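Local coordinates for protein dehalogenase-like hydrolase (Ralstonia solanacearum, PDB 3UMB) that probably catalyses the hydrolytic dehalogenation of small (S)-2-haloalkanoic acids to (R)-2-hydroxyalkanoic acids and binds metal ions, at residues K155-P165 and W183-F193. Sequence-based numbering, arbitrary orientation.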
loop_
_atom_site.group_PDB
_atom_site.type_symbol
_atom_site.label_atom_id
_atom_site.label_comp_id
_atom_site.label_asym_id
_atom_site.label_seq_id
_atom_site.Cartn_x
_atom_site.Cartn_y
_atom_site.Cartn_z
ATOM N N LYS A 155 -8.900 5.824 -3.368
ATOM C CA LYS A 155 -8.027 6.737 -2.645
ATOM C C LYS A 155 -6.672 6.100 -2.583
ATOM O O LYS A 155 -6.585 4.874 -2.393
ATOM C CB LYS A 155 -8.491 6.947 -1.205
ATOM C CG LYS A 155 -9.891 7.557 -1.069
ATOM C CD LYS A 155 -10.499 7.101 0.259
ATOM C CE LYS A 155 -11.582 8.011 0.802
ATOM N NZ LYS A 155 -12.138 7.406 2.105
ATOM N N THR A 156 -5.604 6.887 -2.676
ATOM C CA THR A 156 -5.623 8.365 -2.613
ATOM C C THR A 156 -5.757 9.108 -3.957
ATOM O O THR A 156 -5.383 10.271 -4.051
ATOM C CB THR A 156 -4.336 8.835 -1.977
ATOM O OG1 THR A 156 -3.270 8.080 -2.539
ATOM C CG2 THR A 156 -4.332 8.562 -0.441
ATOM N N ALA A 157 -6.259 8.427 -4.988
ATOM C CA ALA A 157 -6.378 8.961 -6.324
ATOM C C ALA A 157 -7.184 10.258 -6.361
ATOM O O ALA A 157 -8.252 10.296 -5.763
ATOM C CB ALA A 157 -7.080 7.861 -7.229
ATOM N N PRO A 158 -6.688 11.319 -7.055
ATOM C CA PRO A 158 -7.445 12.599 -7.091
ATOM C C PRO A 158 -8.924 12.442 -7.498
ATOM O O PRO A 158 -9.778 13.135 -6.970
ATOM C CB PRO A 158 -6.716 13.437 -8.141
ATOM C CG PRO A 158 -5.283 12.968 -8.088
ATOM C CD PRO A 158 -5.311 11.498 -7.569
ATOM N N ALA A 159 -9.191 11.512 -8.421
ATOM C CA ALA A 159 -10.534 11.359 -8.983
ATOM C C ALA A 159 -11.489 10.892 -7.878
ATOM O O ALA A 159 -12.690 11.164 -7.967
ATOM C CB ALA A 159 -10.549 10.354 -10.160
ATOM N N ALA A 160 -10.963 10.158 -6.888
ATOM C CA ALA A 160 -11.773 9.689 -5.732
ATOM C C ALA A 160 -12.090 10.844 -4.815
ATOM O O ALA A 160 -13.234 11.034 -4.460
ATOM C CB ALA A 160 -11.073 8.596 -4.942
ATOM N N TYR A 161 -11.081 11.619 -4.434
ATOM C CA TYR A 161 -11.301 12.797 -3.583
ATOM C C TYR A 161 -12.243 13.796 -4.295
ATOM O O TYR A 161 -13.202 14.324 -3.688
ATOM C CB TYR A 161 -9.978 13.452 -3.156
ATOM C CG TYR A 161 -9.175 12.618 -2.152
ATOM C CD1 TYR A 161 -9.738 12.220 -0.913
ATOM C CD2 TYR A 161 -7.869 12.252 -2.417
ATOM C CE1 TYR A 161 -9.019 11.424 0.015
ATOM C CE2 TYR A 161 -7.124 11.460 -1.489
ATOM C CZ TYR A 161 -7.712 11.053 -0.277
ATOM O OH TYR A 161 -6.967 10.300 0.616
ATOM N N ALA A 162 -12.047 13.960 -5.602
ATOM C CA ALA A 162 -12.825 14.920 -6.342
ATOM C C ALA A 162 -14.310 14.665 -6.301
ATOM O O ALA A 162 -15.056 15.587 -6.577
ATOM C CB ALA A 162 -12.371 15.048 -7.786
ATOM N N LEU A 163 -14.744 13.457 -5.982
ATOM C CA LEU A 163 -16.173 13.185 -5.951
ATOM C C LEU A 163 -16.930 14.125 -4.976
ATOM O O LEU A 163 -18.078 14.470 -5.231
ATOM C CB LEU A 163 -16.501 11.685 -5.658
ATOM C CG LEU A 163 -16.184 10.618 -6.725
ATOM C CD1 LEU A 163 -16.180 9.189 -6.148
ATOM C CD2 LEU A 163 -17.117 10.706 -7.902
ATOM N N ALA A 164 -16.302 14.543 -3.884
ATOM C CA ALA A 164 -17.072 15.223 -2.833
ATOM C C ALA A 164 -17.305 16.689 -3.163
ATOM O O ALA A 164 -18.438 17.134 -3.102
ATOM C CB ALA A 164 -16.475 15.034 -1.475
ATOM N N PRO A 165 -16.271 17.426 -3.590
ATOM C CA PRO A 165 -16.612 18.747 -4.111
ATOM C C PRO A 165 -17.728 18.708 -5.163
ATOM O O PRO A 165 -18.646 19.531 -5.077
ATOM C CB PRO A 165 -15.300 19.239 -4.675
ATOM C CG PRO A 165 -14.289 18.628 -3.698
ATOM C CD PRO A 165 -14.813 17.239 -3.521
ATOM N N TRP A 183 -3.409 8.011 6.645
ATOM C CA TRP A 183 -2.998 8.199 5.251
ATOM C C TRP A 183 -4.069 8.993 4.492
ATOM O O TRP A 183 -3.770 9.826 3.645
ATOM C CB TRP A 183 -2.677 6.864 4.558
ATOM C CG TRP A 183 -3.789 5.831 4.562
ATOM C CD1 TRP A 183 -3.938 4.809 5.458
ATOM C CD2 TRP A 183 -4.886 5.719 3.641
ATOM N NE1 TRP A 183 -5.102 4.110 5.193
ATOM C CE2 TRP A 183 -5.674 4.625 4.059
ATOM C CE3 TRP A 183 -5.290 6.453 2.521
ATOM C CZ2 TRP A 183 -6.829 4.208 3.365
ATOM C CZ3 TRP A 183 -6.473 6.077 1.849
ATOM C CH2 TRP A 183 -7.226 4.959 2.285
ATOM N N ASP A 184 -5.325 8.734 4.806
ATOM C CA ASP A 184 -6.438 9.356 4.121
ATOM C C ASP A 184 -6.602 10.807 4.575
ATOM O O ASP A 184 -6.821 11.685 3.735
ATOM C CB ASP A 184 -7.694 8.534 4.391
ATOM C CG ASP A 184 -8.828 8.821 3.422
ATOM O OD1 ASP A 184 -8.650 9.533 2.389
ATOM O OD2 ASP A 184 -9.911 8.288 3.719
ATOM N N ALA A 185 -6.437 11.100 5.867
ATOM C CA ALA A 185 -6.493 12.539 6.317
ATOM C C ALA A 185 -5.449 13.310 5.559
ATOM O O ALA A 185 -5.687 14.440 5.097
ATOM C CB ALA A 185 -6.276 12.704 7.831
ATOM N N CYS A 186 -4.290 12.694 5.410
ATOM C CA CYS A 186 -3.144 13.322 4.743
ATOM C C CYS A 186 -3.370 13.496 3.237
ATOM O O CYS A 186 -3.023 14.525 2.653
ATOM C CB CYS A 186 -1.908 12.451 4.966
ATOM S SG CYS A 186 -1.196 12.596 6.647
ATOM N N GLY A 187 -3.927 12.463 2.609
ATOM C CA GLY A 187 -4.237 12.538 1.181
ATOM C C GLY A 187 -5.285 13.619 0.927
ATOM O O GLY A 187 -5.207 14.351 -0.083
ATOM N N ALA A 188 -6.274 13.719 1.829
ATOM C CA ALA A 188 -7.326 14.724 1.686
ATOM C C ALA A 188 -6.796 16.122 1.856
ATOM O O ALA A 188 -7.237 17.031 1.170
ATOM C CB ALA A 188 -8.438 14.464 2.619
ATOM N N THR A 189 -5.829 16.299 2.737
ATOM C CA THR A 189 -5.231 17.590 2.940
ATOM C C THR A 189 -4.480 18.044 1.702
ATOM O O THR A 189 -4.467 19.240 1.371
ATOM C CB THR A 189 -4.259 17.550 4.137
ATOM O OG1 THR A 189 -4.915 16.941 5.264
ATOM C CG2 THR A 189 -3.756 18.945 4.514
ATOM N N TRP A 190 -3.816 17.105 1.022
ATOM C CA TRP A 190 -3.141 17.375 -0.261
ATOM C C TRP A 190 -4.184 17.821 -1.288
ATOM O O TRP A 190 -3.968 18.699 -2.057
ATOM C CB TRP A 190 -2.442 16.090 -0.811
ATOM C CG TRP A 190 -1.072 15.757 -0.264
ATOM C CD1 TRP A 190 -0.149 16.625 0.271
ATOM C CD2 TRP A 190 -0.437 14.463 -0.258
ATOM N NE1 TRP A 190 0.983 15.946 0.654
ATOM C CE2 TRP A 190 0.841 14.625 0.316
ATOM C CE3 TRP A 190 -0.840 13.180 -0.651
ATOM C CZ2 TRP A 190 1.701 13.562 0.502
ATOM C CZ3 TRP A 190 0.023 12.126 -0.459
ATOM C CH2 TRP A 190 1.277 12.323 0.107
ATOM N N HIS A 191 -5.323 17.195 -1.321
ATOM C CA HIS A 191 -6.318 17.587 -2.317
ATOM C C HIS A 191 -6.888 18.993 -2.069
ATOM O O HIS A 191 -7.403 19.624 -2.975
ATOM C CB HIS A 191 -7.435 16.564 -2.345
ATOM C CG HIS A 191 -8.406 16.737 -3.478
ATOM N ND1 HIS A 191 -8.079 16.451 -4.786
ATOM C CD2 HIS A 191 -9.695 17.145 -3.495
ATOM C CE1 HIS A 191 -9.134 16.657 -5.555
ATOM N NE2 HIS A 191 -10.127 17.083 -4.798
ATOM N N GLY A 192 -6.767 19.478 -0.840
ATOM C CA GLY A 192 -7.196 20.832 -0.466
ATOM C C GLY A 192 -8.389 20.907 0.496
ATOM O O GLY A 192 -8.959 21.984 0.648
ATOM N N PHE A 193 -8.800 19.799 1.109
ATOM C CA PHE A 193 -9.873 19.845 2.123
ATOM C C PHE A 193 -9.353 20.369 3.433
ATOM O O PHE A 193 -8.165 20.301 3.718
ATOM C CB PHE A 193 -10.454 18.473 2.465
ATOM C CG PHE A 193 -11.114 17.774 1.323
ATOM C CD1 PHE A 193 -12.470 17.936 1.075
ATOM C CD2 PHE A 193 -10.380 16.908 0.499
ATOM C CE1 PHE A 193 -13.086 17.272 0.015
ATOM C CE2 PHE A 193 -10.992 16.236 -0.529
ATOM C CZ PHE A 193 -12.360 16.413 -0.776
#
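Y161 and K155 each bond to one oxygen of the D184 carboxylate. Y161 OH donates to D184 OD1 at 2.6 Å, on the anti side and near the plane of the tyrosine ring. K155 NZ forms a salt bridge to D184 OD2 at 2.9 Å, on the syn side. D184 CG lies anti to the backbone N (chi1 -163°), which swings the carboxylate across so that each oxygen meets one donor. S179 OG also bonds to D184 OD2, and K155 NZ also bonds to L121 O.

The Y161 ring is the tight part. It sits as a knob among D184, G187, A188 and H191. A188 CA makes a CH-pi contact over one face, offset toward the rim, 4.2 Å from the ring centroid. G187 CA is 3.6 Å from Y161 OH; having no side chain, G187 lets the hydroxyl and T156 come close. Y161 CB makes a second CH-pi contact, over the centre of the H191 imidazole, 3.7 Å from its centroid. A sodium ion lies about 3 Å from the nearest atom of the H191 side chain.

This is the Rossmann-like core of the HAD superfamily. K155, which follows strand 144-147, is probably the conserved lysine of its active site. Helix 182-191 follows strand 175-179 and ends in a Schellman motif at G192. Beyond it, the F193 ring turns its edge to Y161 O, and P165 CD packs 3.8 Å from F193 CZ.

The looser side is at P158 and W183, both partly exposed. The P158 ring stands off from the helix. The edge of W183 meets K155 CB and T156 CG2, and T156 OG1 bonds to I50 O of the second subunit.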